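Fibronectin type III domain-containing protein (Simiduia agarivorans, PDB 6P2K) probably hydrolyses xyloglucan-type polysaccharides as a family GH74 glycoside hydrolase, the catalytic part being built from seven-bladed beta-propellers. Local coordinates at residues 207-213 against 225-231; 234-240 against 262-266; 645-649 against 689-693; 669-675 against 716-720. One frame throughout, in Å; residues are numbered along the deposited sequence.

Contact 1. Residues 207-213 against 225-231; sequences VRPWNKG and ATYAEAK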
loop_
_atom_site.group_PDB
_atom_site.type_symbol
_atom_site.label_atom_id
_atom_site.label_comp_id
_atom_site.label_asym_id
_atom_site.label_seq_id
_atom_site.Cartn_x
_atom_site.Cartn_y
_atom_site.Cartn_z
ATOM N N VAL B 207 41.918 -19.259 49.453
ATOM C CA VAL B 207 41.487 -19.030 48.083
ATOM C C VAL B 207 40.727 -17.715 47.930
ATOM O O VAL B 207 40.882 -17.032 46.916
ATOM C CB VAL B 207 40.656 -20.223 47.551
ATOM C CG1 VAL B 207 39.184 -20.103 47.917
ATOM C CG2 VAL B 207 40.816 -20.349 46.044
ATOM N N ARG B 208 39.918 -17.324 48.919
ATOM C CA ARG B 208 39.051 -16.148 48.804
ATOM C C ARG B 208 39.119 -15.316 50.080
ATOM O O ARG B 208 38.183 -15.313 50.891
ATOM C CB ARG B 208 37.610 -16.550 48.470
ATOM C CG ARG B 208 37.014 -17.662 49.320
ATOM C CD ARG B 208 35.666 -18.121 48.763
ATOM N NE ARG B 208 35.799 -18.795 47.475
ATOM C CZ ARG B 208 35.374 -18.294 46.319
ATOM N NH1 ARG B 208 34.782 -17.108 46.282
ATOM N NH2 ARG B 208 35.541 -18.981 45.198
ATOM N N PRO B 209 40.207 -14.566 50.274
ATOM C CA PRO B 209 40.351 -13.796 51.518
ATOM C C PRO B 209 39.487 -12.548 51.565
ATOM O O PRO B 209 39.161 -12.083 52.664
ATOM C CB PRO B 209 41.844 -13.431 51.539
ATOM C CG PRO B 209 42.462 -14.110 50.324
ATOM C CD PRO B 209 41.349 -14.362 49.371
ATOM N N TRP B 210 39.102 -11.995 50.419
ATOM C CA TRP B 210 38.475 -10.681 50.379
ATOM C C TRP B 210 36.976 -10.785 50.628
ATOM O O TRP B 210 36.273 -11.531 49.942
ATOM C CB TRP B 210 38.734 -10.012 49.031
ATOM C CG TRP B 210 40.170 -9.668 48.810
ATOM C CD1 TRP B 210 41.228 -10.017 49.596
ATOM C CD2 TRP B 210 40.711 -8.911 47.721
ATOM N NE1 TRP B 210 42.394 -9.518 49.072
ATOM C CE2 TRP B 210 42.106 -8.836 47.919
ATOM C CE3 TRP B 210 40.154 -8.286 46.601
ATOM C CZ2 TRP B 210 42.950 -8.166 47.039
ATOM C CZ3 TRP B 210 40.995 -7.618 45.727
ATOM C CH2 TRP B 210 42.378 -7.564 45.952
ATOM N N ASN B 211 36.492 -10.031 51.609
ATOM C CA ASN B 211 35.062 -9.920 51.853
ATOM C C ASN B 211 34.485 -8.776 51.031
ATOM O O ASN B 211 35.066 -7.688 50.963
ATOM C CB ASN B 211 34.769 -9.688 53.333
ATOM C CG ASN B 211 33.319 -9.331 53.583
ATOM O OD1 ASN B 211 32.982 -8.171 53.817
ATOM N ND2 ASN B 211 32.447 -10.328 53.514
ATOM N N LYS B 212 33.337 -9.029 50.406
ATOM C CA LYS B 212 32.661 -8.045 49.568
ATOM C C LYS B 212 31.379 -7.545 50.226
ATOM O O LYS B 212 30.343 -7.392 49.578
ATOM C CB LYS B 212 32.363 -8.626 48.188
ATOM C CG LYS B 212 33.607 -9.046 47.423
ATOM C CD LYS B 212 34.550 -7.866 47.221
ATOM C CE LYS B 212 35.780 -8.265 46.417
ATOM N NZ LYS B 212 36.605 -7.083 46.041
ATOM N N GLY B 213 31.440 -7.280 51.516
ATOM C CA GLY B 213 30.294 -6.778 52.243
ATOM C C GLY B 213 29.810 -7.763 53.288
ATOM O O GLY B 213 29.930 -8.981 53.135
ATOM N N ALA B 225 27.931 -12.885 54.830
ATOM C CA ALA B 225 29.029 -12.276 54.094
ATOM C C ALA B 225 29.202 -12.966 52.749
ATOM O O ALA B 225 28.791 -14.113 52.556
ATOM C CB ALA B 225 30.333 -12.340 54.897
ATOM N N THR B 226 29.812 -12.235 51.818
ATOM C CA THR B 226 30.294 -12.788 50.561
ATOM C C THR B 226 31.806 -12.638 50.513
ATOM O O THR B 226 32.351 -11.610 50.929
ATOM C CB THR B 226 29.664 -12.100 49.344
ATOM O OG1 THR B 226 30.352 -10.873 49.077
ATOM C CG2 THR B 226 28.191 -11.811 49.588
ATOM N N TYR B 227 32.483 -13.668 50.013
ATOM C CA TYR B 227 33.936 -13.700 49.970
ATOM C C TYR B 227 34.398 -13.968 48.547
ATOM O O TYR B 227 33.790 -14.767 47.827
ATOM C CB TYR B 227 34.495 -14.763 50.917
ATOM C CG TYR B 227 34.643 -14.295 52.346
ATOM C CD1 TYR B 227 33.582 -14.385 53.238
ATOM C CD2 TYR B 227 35.847 -13.772 52.806
ATOM C CE1 TYR B 227 33.715 -13.962 54.550
ATOM C CE2 TYR B 227 35.990 -13.349 54.114
ATOM C CZ TYR B 227 34.923 -13.447 54.981
ATOM O OH TYR B 227 35.064 -13.029 56.284
ATOM N N ALA B 228 35.475 -13.301 48.149
ATOM C CA ALA B 228 35.948 -13.337 46.776
ATOM C C ALA B 228 37.436 -13.642 46.740
ATOM O O ALA B 228 38.167 -13.367 47.696
ATOM C CB ALA B 228 35.691 -12.006 46.066
ATOM N N GLU B 229 37.875 -14.208 45.620
ATOM C CA GLU B 229 39.300 -14.372 45.380
ATOM C C GLU B 229 39.987 -13.011 45.430
ATOM O O GLU B 229 39.371 -11.969 45.184
ATOM C CB GLU B 229 39.541 -15.040 44.025
ATOM C CG GLU B 229 38.811 -16.366 43.826
ATOM C CD GLU B 229 39.397 -17.205 42.699
ATOM O OE1 GLU B 229 40.530 -16.903 42.259
ATOM O OE2 GLU B 229 38.721 -18.159 42.249
ATOM N N ALA B 230 41.273 -13.022 45.765
ATOM C CA ALA B 230 42.046 -11.787 45.894
ATOM C C ALA B 230 42.632 -11.375 44.541
ATOM O O ALA B 230 43.843 -11.274 44.353
ATOM C CB ALA B 230 43.136 -11.956 46.945
ATOM N N LYS B 231 41.733 -11.139 43.585
ATOM C CA LYS B 231 42.122 -10.728 42.243
ATOM C C LYS B 231 41.694 -9.295 41.989
ATOM O O LYS B 231 40.538 -8.942 42.258
ATOM C CB LYS B 231 41.503 -11.645 41.186
ATOM C CG LYS B 231 42.034 -13.054 41.215
ATOM C CD LYS B 231 40.946 -14.062 40.920
ATOM C CE LYS B 231 41.400 -15.052 39.868
ATOM N NZ LYS B 231 40.259 -15.568 39.069
#
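W210 lies against A230 with the methyl of A230 over one face of the indole: CB stands 3.6 Å from the centroid of the five-membered ring and 24° off its normal, a CH-pi contact. With chi1 at -67° the indole CG sits anti to the carbonyl carbon, which carries the ring past the end of strand 222-228 to the turn centred on A230. N211 and Y227, a non-hydrogen-bonded pair, project from the opposite side of the sheet, and N211 CB rests over the phenol face, 4.2 Å from its centroid. The edge of the same ring meets P209 O. R208 bends at chi3 and crosses Y227 with its guanidinium plane 80° from the ring; its NH1 donates to Y227 O at 3.0 Å, the acceptor in the guanidinium plane but the donor above the carbonyl plane. N239 O is a second acceptor for NH1. Backbone bonds set the register: A228 N to W210 O at 2.6 Å, W210 N to A228 O at 3.2 Å and K212 N to T226 O at 2.8 Å. N211 OD1 accepts from G213 N, closing an Asx turn. This is an antiparallel beta hairpin, the first two strands of a four-stranded propeller blade.

Contact 2. Residues 234-240 against 262-266; sequences LRYNTNF and NRRYW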
loop_
_atom_site.group_PDB
_atom_site.type_symbol
_atom_site.label_atom_id
_atom_site.label_comp_id
_atom_site.label_asym_id
_atom_site.label_seq_id
_atom_site.Cartn_x
_atom_site.Cartn_y
_atom_site.Cartn_z
ATOM N N LEU B 234 38.079 -6.941 38.232
ATOM C CA LEU B 234 36.768 -7.553 38.412
ATOM C C LEU B 234 36.307 -8.323 37.182
ATOM O O LEU B 234 35.425 -9.181 37.297
ATOM C CB LEU B 234 35.740 -6.477 38.762
ATOM C CG LEU B 234 34.628 -6.872 39.729
ATOM C CD1 LEU B 234 35.170 -7.009 41.143
ATOM C CD2 LEU B 234 33.511 -5.843 39.672
ATOM N N ARG B 235 36.877 -8.037 36.010
ATOM C CA ARG B 235 36.456 -8.717 34.791
ATOM C C ARG B 235 36.846 -10.188 34.782
ATOM O O ARG B 235 36.249 -10.970 34.035
ATOM C CB ARG B 235 37.043 -7.999 33.576
ATOM C CG ARG B 235 36.761 -6.503 33.582
ATOM C CD ARG B 235 37.051 -5.854 32.240
ATOM N NE ARG B 235 38.457 -5.483 32.101
ATOM C CZ ARG B 235 39.000 -4.388 32.626
ATOM N NH1 ARG B 235 38.257 -3.547 33.335
ATOM N NH2 ARG B 235 40.288 -4.135 32.441
ATOM N N TYR B 236 37.823 -10.585 35.599
ATOM C CA TYR B 236 38.252 -11.976 35.685
ATOM C C TYR B 236 38.099 -12.529 37.096
ATOM O O TYR B 236 38.704 -13.550 37.433
ATOM C CB TYR B 236 39.693 -12.109 35.189
ATOM C CG TYR B 236 39.899 -11.397 33.874
ATOM C CD1 TYR B 236 39.382 -11.917 32.695
ATOM C CD2 TYR B 236 40.575 -10.186 33.816
ATOM C CE1 TYR B 236 39.551 -11.262 31.492
ATOM C CE2 TYR B 236 40.749 -9.523 32.618
ATOM C CZ TYR B 236 40.235 -10.066 31.459
ATOM O OH TYR B 236 40.405 -9.410 30.263
ATOM N N ASN B 237 37.298 -11.864 37.925
ATOM C CA ASN B 237 36.936 -12.333 39.262
ATOM C C ASN B 237 35.411 -12.347 39.294
ATOM O O ASN B 237 34.780 -11.318 39.551
ATOM C CB ASN B 237 37.527 -11.432 40.344
ATOM C CG ASN B 237 37.476 -12.058 41.723
ATOM O OD1 ASN B 237 37.000 -13.179 41.893
ATOM N ND2 ASN B 237 37.973 -11.334 42.717
ATOM N N THR B 238 34.821 -13.513 39.021
ATOM C CA THR B 238 33.396 -13.614 38.750
ATOM C C THR B 238 32.620 -14.466 39.744
ATOM O O THR B 238 31.384 -14.468 39.690
ATOM C CB THR B 238 33.169 -14.187 37.341
ATOM O OG1 THR B 238 33.476 -15.587 37.339
ATOM C CG2 THR B 238 34.065 -13.485 36.333
ATOM N N ASN B 239 33.291 -15.182 40.642
ATOM C CA ASN B 239 32.653 -16.180 41.499
ATOM C C ASN B 239 32.783 -15.747 42.959
ATOM O O ASN B 239 33.732 -16.126 43.648
ATOM C CB ASN B 239 33.278 -17.562 41.261
ATOM C CG ASN B 239 32.528 -18.676 41.967
ATOM O OD1 ASN B 239 31.322 -18.587 42.191
ATOM N ND2 ASN B 239 33.242 -19.740 42.316
ATOM N N PHE B 240 31.821 -14.955 43.428
ATOM C CA PHE B 240 31.740 -14.580 44.834
ATOM C C PHE B 240 30.797 -15.550 45.533
ATOM O O PHE B 240 29.698 -15.816 45.036
ATOM C CB PHE B 240 31.231 -13.147 45.011
ATOM C CG PHE B 240 32.117 -12.078 44.411
ATOM C CD1 PHE B 240 33.238 -12.397 43.658
ATOM C CD2 PHE B 240 31.815 -10.740 44.612
ATOM C CE1 PHE B 240 34.034 -11.401 43.114
ATOM C CE2 PHE B 240 32.604 -9.742 44.072
ATOM C CZ PHE B 240 33.717 -10.072 43.324
ATOM N N ASN B 262 28.426 -18.668 39.920
ATOM C CA ASN B 262 29.420 -17.800 39.285
ATOM C C ASN B 262 28.903 -16.368 39.124
ATOM O O ASN B 262 28.850 -15.817 38.024
ATOM C CB ASN B 262 29.847 -18.389 37.934
ATOM C CG ASN B 262 31.113 -17.755 37.392
ATOM O OD1 ASN B 262 32.040 -17.445 38.142
ATOM N ND2 ASN B 262 31.158 -17.563 36.077
ATOM N N ARG B 263 28.526 -15.763 40.251
ATOM C CA ARG B 263 28.034 -14.393 40.267
ATOM C C ARG B 263 28.770 -13.585 41.327
ATOM O O ARG B 263 29.202 -14.119 42.353
ATOM C CB ARG B 263 26.522 -14.337 40.527
ATOM C CG ARG B 263 25.693 -15.156 39.554
ATOM C CD ARG B 263 25.895 -14.688 38.122
ATOM N NE ARG B 263 24.712 -14.925 37.299
ATOM C CZ ARG B 263 24.508 -14.375 36.105
ATOM N NH1 ARG B 263 25.415 -13.557 35.584
ATOM N NH2 ARG B 263 23.399 -14.647 35.430
ATOM N N ARG B 264 28.895 -12.282 41.072
ATOM C CA ARG B 264 29.660 -11.385 41.939
ATOM C C ARG B 264 28.777 -10.818 43.054
ATOM O O ARG B 264 28.600 -9.608 43.194
ATOM C CB ARG B 264 30.282 -10.264 41.114
ATOM C CG ARG B 264 31.181 -10.725 39.983
ATOM C CD ARG B 264 31.232 -9.662 38.904
ATOM N NE ARG B 264 32.418 -9.757 38.061
ATOM C CZ ARG B 264 32.381 -10.032 36.761
ATOM N NH1 ARG B 264 31.218 -10.250 36.164
ATOM N NH2 ARG B 264 33.503 -10.096 36.058
ATOM N N TYR B 265 28.223 -11.726 43.857
ATOM C CA TYR B 265 27.336 -11.326 44.942
ATOM C C TYR B 265 28.072 -10.439 45.936
ATOM O O TYR B 265 29.214 -10.717 46.312
ATOM C CB TYR B 265 26.783 -12.561 45.652
ATOM C CG TYR B 265 25.935 -13.449 44.772
ATOM C CD1 TYR B 265 24.720 -13.002 44.267
ATOM C CD2 TYR B 265 26.345 -14.737 44.451
ATOM C CE1 TYR B 265 23.938 -13.811 43.464
ATOM C CE2 TYR B 265 25.565 -15.556 43.647
ATOM C CZ TYR B 265 24.364 -15.085 43.157
ATOM O OH TYR B 265 23.582 -15.885 42.355
ATOM N N TRP B 266 27.415 -9.365 46.366
ATOM C CA TRP B 266 28.057 -8.421 47.271
ATOM C C TRP B 266 26.996 -7.642 48.035
ATOM O O TRP B 266 25.807 -7.676 47.707
ATOM C CB TRP B 266 29.014 -7.495 46.504
ATOM C CG TRP B 266 28.388 -6.354 45.725
ATOM C CD1 TRP B 266 27.072 -6.194 45.382
ATOM C CD2 TRP B 266 29.080 -5.223 45.180
ATOM N NE1 TRP B 266 26.905 -5.028 44.674
ATOM C CE2 TRP B 266 28.122 -4.414 44.537
ATOM C CE3 TRP B 266 30.417 -4.812 45.184
ATOM C CZ2 TRP B 266 28.461 -3.222 43.901
ATOM C CZ3 TRP B 266 30.749 -3.628 44.555
ATOM C CH2 TRP B 266 29.775 -2.848 43.919
HETATM O O HOH W 1 28.879 -17.320 42.887
HETATM O O HOH W 2 29.108 -20.780 42.152
#
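L234 O is gripped by R264, whose NH2 donates to it at a modelled 2.5 Å, a doubtfully short length, and whose NE adds a weak bond at 3.2 Å. NE also reaches N237 O, again weakly. The contact joins the loop between strands 222-228 and 241-246 of one four-stranded propeller blade to the lead-in of strand 265-270, which opens the next sheet. R264 spans this gap because its chain runs extended from CG to NE, and T238 CG2 packs over one face of its guanidinium, 3.4 Å from NH2. Its backbone serves too: R264 CA sits over the F240 ring, 3.8 Å from the centroid and 26° off the normal, while Y265 O meets the edge of that ring. The ring and guanidinium planes stand 78° apart. T238 OG1 donates to N262 OD1, though the modelled 2.5 Å is again doubtfully short. Outside the two segments, D288 accepts from R264 N, and Y236 meets Y309 of the second subunit. At the solvent side a water accepts from N262 N and donates to N239 OD1. Main-chain pairing is limited to F240 N donating to R263 O at 3.0 Å, from above the carbonyl plane.

Contact 3. Residues 645-649 against 689-693; sequences GNNWQ and KFTGK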
loop_
_atom_site.group_PDB
_atom_site.type_symbol
_atom_site.label_atom_id
_atom_site.label_comp_id
_atom_site.label_asym_id
_atom_site.label_seq_id
_atom_site.Cartn_x
_atom_site.Cartn_y
_atom_site.Cartn_z
ATOM N N GLY B 645 52.072 26.938 26.930
ATOM C CA GLY B 645 52.079 25.704 27.696
ATOM C C GLY B 645 51.005 24.750 27.216
ATOM O O GLY B 645 50.700 24.659 26.022
ATOM N N ASN B 646 50.412 24.026 28.162
ATOM C CA ASN B 646 49.306 23.132 27.865
ATOM C C ASN B 646 47.950 23.808 28.017
ATOM O O ASN B 646 46.929 23.115 28.060
ATOM C CB ASN B 646 49.377 21.891 28.757
ATOM C CG ASN B 646 50.579 21.016 28.442
ATOM O OD1 ASN B 646 51.037 20.956 27.299
ATOM N ND2 ASN B 646 51.098 20.336 29.458
ATOM N N ASN B 647 47.916 25.139 28.091
ATOM C CA ASN B 647 46.656 25.856 28.252
ATOM C C ASN B 647 45.879 25.877 26.942
ATOM O O ASN B 647 46.425 26.217 25.887
ATOM C CB ASN B 647 46.913 27.286 28.721
ATOM C CG ASN B 647 47.360 27.358 30.167
ATOM O OD1 ASN B 647 46.840 26.645 31.029
ATOM N ND2 ASN B 647 48.332 28.222 30.441
ATOM N N TRP B 648 44.601 25.519 27.009
ATOM C CA TRP B 648 43.730 25.640 25.850
ATOM C C TRP B 648 43.254 27.080 25.718
ATOM O O TRP B 648 43.008 27.761 26.717
ATOM C CB TRP B 648 42.534 24.698 25.967
ATOM C CG TRP B 648 42.890 23.257 25.774
ATOM C CD1 TRP B 648 43.988 22.610 26.263
ATOM C CD2 TRP B 648 42.145 22.284 25.039
ATOM N NE1 TRP B 648 43.971 21.292 25.879
ATOM C CE2 TRP B 648 42.848 21.065 25.128
ATOM C CE3 TRP B 648 40.949 22.323 24.316
ATOM C CZ2 TRP B 648 42.398 19.896 24.513
ATOM C CZ3 TRP B 648 40.502 21.164 23.710
ATOM C CH2 TRP B 648 41.226 19.966 23.812
ATOM N N GLN B 649 43.138 27.544 24.476
ATOM C CA GLN B 649 42.777 28.924 24.190
ATOM C C GLN B 649 41.802 28.953 23.021
ATOM O O GLN B 649 41.646 27.969 22.294
ATOM C CB GLN B 649 44.015 29.773 23.858
ATOM C CG GLN B 649 45.170 29.623 24.840
ATOM C CD GLN B 649 46.469 30.225 24.323
ATOM O OE1 GLN B 649 47.140 30.978 25.028
ATOM N NE2 GLN B 649 46.828 29.889 23.089
ATOM N N LYS B 689 43.544 22.001 35.324
ATOM C CA LYS B 689 44.134 22.386 34.051
ATOM C C LYS B 689 43.055 23.004 33.174
ATOM O O LYS B 689 41.927 22.503 33.114
ATOM C CB LYS B 689 44.772 21.183 33.352
ATOM C CG LYS B 689 45.747 20.413 34.239
ATOM C CD LYS B 689 46.384 19.246 33.501
ATOM C CE LYS B 689 45.360 18.174 33.155
ATOM N NZ LYS B 689 44.871 17.462 34.370
ATOM N N PHE B 690 43.397 24.105 32.505
ATOM C CA PHE B 690 42.438 24.823 31.667
ATOM C C PHE B 690 42.366 24.138 30.307
ATOM O O PHE B 690 42.928 24.592 29.307
ATOM C CB PHE B 690 42.821 26.291 31.543
ATOM C CG PHE B 690 42.370 27.130 32.703
ATOM C CD1 PHE B 690 43.145 27.226 33.847
ATOM C CD2 PHE B 690 41.165 27.809 32.656
ATOM C CE1 PHE B 690 42.733 27.994 34.922
ATOM C CE2 PHE B 690 40.745 28.580 33.727
ATOM C CZ PHE B 690 41.529 28.670 34.861
ATOM N N THR B 691 41.657 23.008 30.283
ATOM C CA THR B 691 41.386 22.293 29.043
ATOM C C THR B 691 39.883 22.248 28.797
ATOM O O THR B 691 39.129 23.045 29.367
ATOM C CB THR B 691 41.952 20.870 29.090
ATOM O OG1 THR B 691 41.427 20.180 30.232
ATOM C CG2 THR B 691 43.463 20.901 29.190
ATOM N N GLY B 692 39.439 21.311 27.966
ATOM C CA GLY B 692 38.020 21.135 27.718
ATOM C C GLY B 692 37.762 19.792 27.073
ATOM O O GLY B 692 38.683 19.098 26.635
ATOM N N LYS B 693 36.483 19.422 27.042
ATOM C CA LYS B 693 36.026 18.227 26.353
ATOM C C LYS B 693 35.418 18.563 25.001
ATOM O O LYS B 693 34.856 17.678 24.343
ATOM C CB LYS B 693 35.008 17.474 27.210
ATOM C CG LYS B 693 35.621 16.425 28.117
ATOM C CD LYS B 693 36.146 15.244 27.313
ATOM C CE LYS B 693 35.751 13.923 27.949
ATOM N NZ LYS B 693 35.992 12.771 27.031
HETATM O O HOH W 3 46.233 24.915 32.664
#
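The W648 indole has T691 on one face and N646 O, two residues earlier, at the edge. T691 CA stands 3.9 Å from the centroid of the five-membered ring, 17° off the normal, which makes a CH-pi contact, and T691 CG2 comes within 3.4 Å of NE1. Farther along that face the peptide of G692 lies over the rim of the six-membered ring, its O 3.9 Å from CH2. The torsion chi1 of -72° sets the indole CG beside the backbone N of W648, bringing the ring over the 691-692 backbone. W648 N donates to F690 O at 3.0 Å, with a C=O...N angle of 173°, so the nitrogen lies nearly in line with the carbonyl. With an alanine here, T691 and the G692 peptide would probably face a gap where the indole lay. A water bridges the start of the contact, donating to N647 OD1 at 2.5 Å and accepting from F690 N at 3.0 Å. T691 OG1 is turned to Y708 O, leaving its methyl for the indole. The loop before strand 697-699 is therefore fixed to strand 648-653 of the preceding sheet by one straight backbone bond, one water and mainly apolar contact on an aromatic face.

Contact 4. Residues 669-675 against 716-720; sequences AMAVRPT and YGVFL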
loop_
_atom_site.group_PDB
_atom_site.type_symbol
_atom_site.label_atom_id
_atom_site.label_comp_id
_atom_site.label_asym_id
_atom_site.label_seq_id
_atom_site.Cartn_x
_atom_site.Cartn_y
_atom_site.Cartn_z
ATOM N N ALA B 669 39.402 34.101 31.396
ATOM C CA ALA B 669 38.333 33.375 32.071
ATOM C C ALA B 669 38.328 33.661 33.569
ATOM O O ALA B 669 37.262 33.845 34.169
ATOM C CB ALA B 669 38.474 31.875 31.807
ATOM N N MET B 670 39.509 33.710 34.189
ATOM C CA MET B 670 39.573 33.962 35.624
ATOM C C MET B 670 39.192 35.396 35.962
ATOM O O MET B 670 38.719 35.661 37.073
ATOM C CB MET B 670 40.968 33.638 36.152
ATOM C CG MET B 670 41.296 32.153 36.118
ATOM S SD MET B 670 42.886 31.769 36.870
ATOM C CE MET B 670 42.674 32.491 38.494
ATOM N N ALA B 671 39.386 36.330 35.028
ATOM C CA ALA B 671 38.955 37.704 35.255
ATOM C C ALA B 671 37.442 37.844 35.119
ATOM O O ALA B 671 36.809 38.551 35.911
ATOM C CB ALA B 671 39.666 38.647 34.285
ATOM N N VAL B 672 36.848 37.176 34.128
ATOM C CA VAL B 672 35.406 37.275 33.919
ATOM C C VAL B 672 34.644 36.448 34.950
ATOM O O VAL B 672 33.540 36.824 35.360
ATOM C CB VAL B 672 35.062 36.849 32.480
ATOM C CG1 VAL B 672 33.556 36.772 32.271
ATOM C CG2 VAL B 672 35.690 37.811 31.481
ATOM N N ARG B 673 35.217 35.331 35.398
ATOM C CA ARG B 673 34.603 34.458 36.400
ATOM C C ARG B 673 35.631 34.200 37.494
ATOM O O ARG B 673 36.444 33.270 37.393
ATOM C CB ARG B 673 34.119 33.153 35.770
ATOM C CG ARG B 673 33.425 32.192 36.731
ATOM C CD ARG B 673 32.690 31.113 35.951
ATOM N NE ARG B 673 32.170 30.050 36.804
ATOM C CZ ARG B 673 31.024 30.118 37.471
ATOM N NH1 ARG B 673 30.270 31.208 37.397
ATOM N NH2 ARG B 673 30.634 29.096 38.218
ATOM N N PRO B 674 35.630 35.014 38.550
ATOM C CA PRO B 674 36.620 34.841 39.621
ATOM C C PRO B 674 36.489 33.483 40.291
ATOM O O PRO B 674 35.400 32.911 40.382
ATOM C CB PRO B 674 36.291 35.979 40.595
ATOM C CG PRO B 674 35.575 37.000 39.756
ATOM C CD PRO B 674 34.789 36.205 38.758
ATOM N N THR B 675 37.625 32.966 40.772
ATOM C CA THR B 675 37.632 31.674 41.452
ATOM C C THR B 675 36.736 31.670 42.680
ATOM O O THR B 675 36.415 30.593 43.194
ATOM C CB THR B 675 39.060 31.287 41.842
ATOM O OG1 THR B 675 39.586 32.248 42.764
ATOM C CG2 THR B 675 39.952 31.253 40.606
ATOM N N TYR B 716 35.267 24.885 35.115
ATOM C CA TYR B 716 35.513 26.247 35.575
ATOM C C TYR B 716 34.326 27.150 35.270
ATOM O O TYR B 716 33.860 27.895 36.139
ATOM C CB TYR B 716 36.788 26.811 34.944
ATOM C CG TYR B 716 37.249 28.059 35.654
ATOM C CD1 TYR B 716 36.692 29.297 35.360
ATOM C CD2 TYR B 716 38.216 27.996 36.648
ATOM C CE1 TYR B 716 37.093 30.439 36.028
ATOM C CE2 TYR B 716 38.626 29.135 37.319
ATOM C CZ TYR B 716 38.060 30.352 37.005
ATOM O OH TYR B 716 38.463 31.488 37.668
ATOM N N GLY B 717 33.831 27.107 34.036
ATOM C CA GLY B 717 32.730 27.965 33.654
ATOM C C GLY B 717 32.459 27.985 32.166
ATOM O O GLY B 717 33.288 27.545 31.363
ATOM N N VAL B 718 31.286 28.490 31.792
ATOM C CA VAL B 718 30.877 28.637 30.399
ATOM C C VAL B 718 30.951 30.115 30.051
ATOM O O VAL B 718 30.463 30.961 30.809
ATOM C CB VAL B 718 29.460 28.086 30.168
ATOM C CG1 VAL B 718 29.129 28.064 28.677
ATOM C CG2 VAL B 718 29.333 26.698 30.780
ATOM N N PHE B 719 31.563 30.427 28.912
ATOM C CA PHE B 719 31.821 31.809 28.532
ATOM C C PHE B 719 31.268 32.092 27.145
ATOM O O PHE B 719 31.444 31.299 26.217
ATOM C CB PHE B 719 33.319 32.119 28.583
ATOM C CG PHE B 719 33.928 31.885 29.934
ATOM C CD1 PHE B 719 34.432 30.636 30.278
ATOM C CD2 PHE B 719 33.972 32.906 30.875
ATOM C CE1 PHE B 719 34.983 30.417 31.527
ATOM C CE2 PHE B 719 34.523 32.695 32.125
ATOM C CZ PHE B 719 35.030 31.449 32.453
ATOM N N LEU B 720 30.605 33.238 27.017
ATOM C CA LEU B 720 29.962 33.660 25.781
ATOM C C LEU B 720 30.578 34.980 25.338
ATOM O O LEU B 720 30.570 35.958 26.093
ATOM C CB LEU B 720 28.451 33.811 25.978
ATOM C CG LEU B 720 27.633 34.229 24.753
ATOM C CD1 LEU B 720 27.380 33.034 23.842
ATOM C CD2 LEU B 720 26.327 34.885 25.169
HETATM O O HOH W 4 31.615 26.459 37.559
#
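The end of helix 666-672 passes over strand 714-723, the nearest CA atoms 7.3 Å apart at R673 and G717, and R673 is the first residue to leave helical phi/psi. It is a helix-on-sheet packing: the helix, in the connection between two four-stranded propeller sheets, lies against the second of them. R673 and Y716 run antiparallel alongside one another, guanidinium and phenol planes 82° apart, and each bonds the other's backbone. Y716 OH donates to R673 O at 2.7 Å. With CG anti to the backbone N (chi1 -178°) and the chain extended to NE, R673 reaches back along the ring, and NE donates to Y716 O. A leucine in its place would probably leave Y716 O without this N-H donor and D733, the salt-bridge partner of NH1, without its charged mate. M670 CG and T675 CG2 each come within 3.3 Å of Y716 OH, hemming in the hydroxyl. The F719 ring is wedged beneath the helix, with A669 CB 3.5 Å from CZ and V672 CG1 at its edge. A water accepts from R673 NH2 and lies 3.0 Å from Y716 O, the oxygen that R673 NE meets at 2.8 Å and 150°, in the carbonyl plane.

The four contacts form two pairs. Contacts 1 and 2 come in series along the chain with centres 9 Å apart, joined by E229 O with N237 ND2, T226 OG1 with Y265 O, and A228 packing on F240; together they tie the blade of strands 210-216 to 253-254 to the sheet beginning at 265-270. Contacts 3 and 4 lie 14 Å apart and alternate in sequence, sharing the F690 ring, which touches both M670 and Y716; contact 3 ties the loop before 697-699 to strand 648-653, and contact 4 lays the connecting helix on strand 714-723. The centres of contacts 2 and 3 are about 40 Å apart. One hairpin within a blade and the joints around blades are thus placed in two distant parts of the structure.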